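Local coordinates for enoyl-CoA hydratase (Mycobacterium tuberculosis, PDB 5KJP), which probably catalyses the reversible addition of water to the double bond of 2-enoyl-CoA thioesters in fatty acid metabolism, as a member of the crotonase superfamily, at residues 164-167 against 172-175. Residues are numbered along the deposited sequence; the frame is centred on the assembly and turned at random.
Sequences MELA and NLPA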
HETATM    1  N   MSE A 164       5.032  -7.722   7.532  1.00 13.40           N
HETATM    2  CA  MSE A 164       6.238  -8.528   7.753  1.00 13.97           C
HETATM    3  C   MSE A 164       6.490  -8.754   9.244  1.00 15.38           C
HETATM    4  O   MSE A 164       6.726  -9.886   9.688  1.00 12.90           O
HETATM    5  CB  MSE A 164       7.463  -7.853   7.113  1.00 11.97           C
HETATM    6  CG  MSE A 164       8.779  -8.636   7.242  1.00 13.40           C
HETATM    7 SE   MSE A 164       8.790 -10.285   6.174  0.77 21.80          SE
HETATM    8  CE  MSE A 164       9.021  -9.470   4.402  1.00 20.70           C
ATOM      9  N   GLU A 165       6.436  -7.674  10.019  1.00 11.88           N
ATOM     10  CA  GLU A 165       6.699  -7.749  11.455  1.00 11.72           C
ATOM     11  C   GLU A 165       5.724  -8.696  12.141  1.00 12.69           C
ATOM     12  O   GLU A 165       6.123  -9.572  12.921  1.00 12.24           O
ATOM     13  CB  GLU A 165       6.606  -6.363  12.095  1.00 13.47           C
ATOM     14  CG  GLU A 165       6.680  -6.388  13.609  1.00 16.04           C
ATOM     15  CD  GLU A 165       6.329  -5.047  14.241  1.00 23.04           C
ATOM     16  OE1 GLU A 165       6.211  -4.036  13.511  1.00 17.27           O
ATOM     17  OE2 GLU A 165       6.160  -5.011  15.478  1.00 25.00           O
ATOM     18  N   LEU A 166       4.441  -8.530  11.839  1.00 11.04           N
ATOM     19  CA  LEU A 166       3.419  -9.377  12.441  1.00 12.00           C
ATOM     20  C   LEU A 166       3.604 -10.838  12.039  1.00 14.25           C
ATOM     21  O   LEU A 166       3.430 -11.747  12.856  1.00 13.09           O
ATOM     22  CB  LEU A 166       2.029  -8.879  12.048  1.00 10.78           C
ATOM     23  CG  LEU A 166       1.669  -7.517  12.643  1.00 13.04           C
ATOM     24  CD1 LEU A 166       0.398  -6.969  11.990  1.00 13.01           C
ATOM     25  CD2 LEU A 166       1.508  -7.610  14.167  1.00 14.38           C
ATOM     26  N   ALA A 167       3.976 -11.063  10.786  1.00 11.06           N
ATOM     27  CA  ALA A 167       4.143 -12.420  10.285  1.00 13.43           C
ATOM     28  C   ALA A 167       5.366 -13.120  10.900  1.00 13.84           C
ATOM     29  O   ALA A 167       5.326 -14.323  11.183  1.00 15.23           O
ATOM     30  CB  ALA A 167       4.241 -12.407   8.757  1.00 11.43           C
ATOM     31  N   ASN A 172       0.237 -10.138  18.464  1.00 14.11           N
ATOM     32  CA  ASN A 172      -1.129  -9.659  18.283  1.00 15.81           C
ATOM     33  C   ASN A 172      -1.142  -8.243  17.733  1.00 17.75           C
ATOM     34  O   ASN A 172      -0.267  -7.432  18.046  1.00 19.25           O
ATOM     35  CB  ASN A 172      -1.904  -9.689  19.601  1.00 22.08           C
ATOM     36  CG  ASN A 172      -2.221 -11.099  20.067  1.00 22.51           C
ATOM     37  OD1 ASN A 172      -2.021 -12.070  19.342  1.00 26.05           O
ATOM     38  ND2 ASN A 172      -2.718 -11.213  21.290  1.00 30.88           N
ATOM     39  N   LEU A 173      -2.150  -7.953  16.919  1.00 18.46           N
ATOM     40  CA  LEU A 173      -2.397  -6.613  16.417  1.00 14.01           C
ATOM     41  C   LEU A 173      -3.695  -6.077  17.023  1.00 14.26           C
ATOM     42  O   LEU A 173      -4.784  -6.502  16.625  1.00 13.97           O
ATOM     43  CB  LEU A 173      -2.486  -6.624  14.885  1.00 13.72           C
ATOM     44  CG  LEU A 173      -2.853  -5.301  14.195  1.00 15.59           C
ATOM     45  CD1 LEU A 173      -1.761  -4.267  14.417  1.00 16.52           C
ATOM     46  CD2 LEU A 173      -3.092  -5.529  12.706  1.00 14.28           C
ATOM     47  N   PRO A 174      -3.588  -5.153  17.990  1.00 15.89           N
ATOM     48  CA  PRO A 174      -4.799  -4.604  18.609  1.00 16.08           C
ATOM     49  C   PRO A 174      -5.648  -3.868  17.576  1.00 16.72           C
ATOM     50  O   PRO A 174      -5.108  -3.270  16.638  1.00 13.46           O
ATOM     51  CB  PRO A 174      -4.257  -3.645  19.677  1.00 20.44           C
ATOM     52  CG  PRO A 174      -2.829  -4.083  19.906  1.00 24.24           C
ATOM     53  CD  PRO A 174      -2.364  -4.568  18.563  1.00 19.47           C
ATOM     54  N   ALA A 175      -6.964  -3.926  17.743  1.00 15.64           N
ATOM     55  CA  ALA A 175      -7.886  -3.333  16.778  1.00 12.74           C
ATOM     56  C   ALA A 175      -7.621  -1.852  16.520  1.00 14.57           C
ATOM     57  O   ALA A 175      -7.752  -1.384  15.384  1.00 16.51           O
ATOM     58  CB  ALA A 175      -9.311  -3.519  17.246  1.00 16.85           C
TER
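L166 on helix 160-169 and N172, which leads into the short strand 173-174, form the closest backbone approach, with L166 CA and N172 CA 7.4 Å apart. In this crotonase-fold chain a short connection joins the helix to the strand, and the two pack against each other through L166 and L173. Strand 173-174 is an outermost strand, within this chain, of the small mixed sheet, and L173 shares backbone hydrogen bonds with F135 of the neighbouring strand. P174 then takes the N-cap position of helix 175-180.

The contact is small, with 111 Å² buried in all, and it is apolar. It rests on two leucines, L166 and L173, both buried, whose CB atoms point toward the opposite segment. Their side chains cross at about a right angle. L166 reaches over with both branches of its fork. Its CD1 meets L173 CD2 at 3.8 Å, methyl to methyl. The same CD1 also lies 4.1 Å from L173 CB, so it sits against both the base and one tip of that side chain. In L173, CG lies anti to the backbone N (chi1 175°) and CD2 lies anti to CA, which extends CD2 to meet L166 CD1. I158 packs on L166 and L181 on L173, extending the apolar cluster within the chain.

Other residues of the helix meet a second subunit. M164, a selenomethionine, packs on I219 of that subunit and A167 on its T215. E165 OE1 accepts a hydrogen bond from N185 ND2 there.

N172 takes part through its backbone carbonyl. Its CB points away from the helix, and its side chain packs on Y112 and L114 of strand 112-114. L166 CD2 comes to 4.3 Å from N172 O.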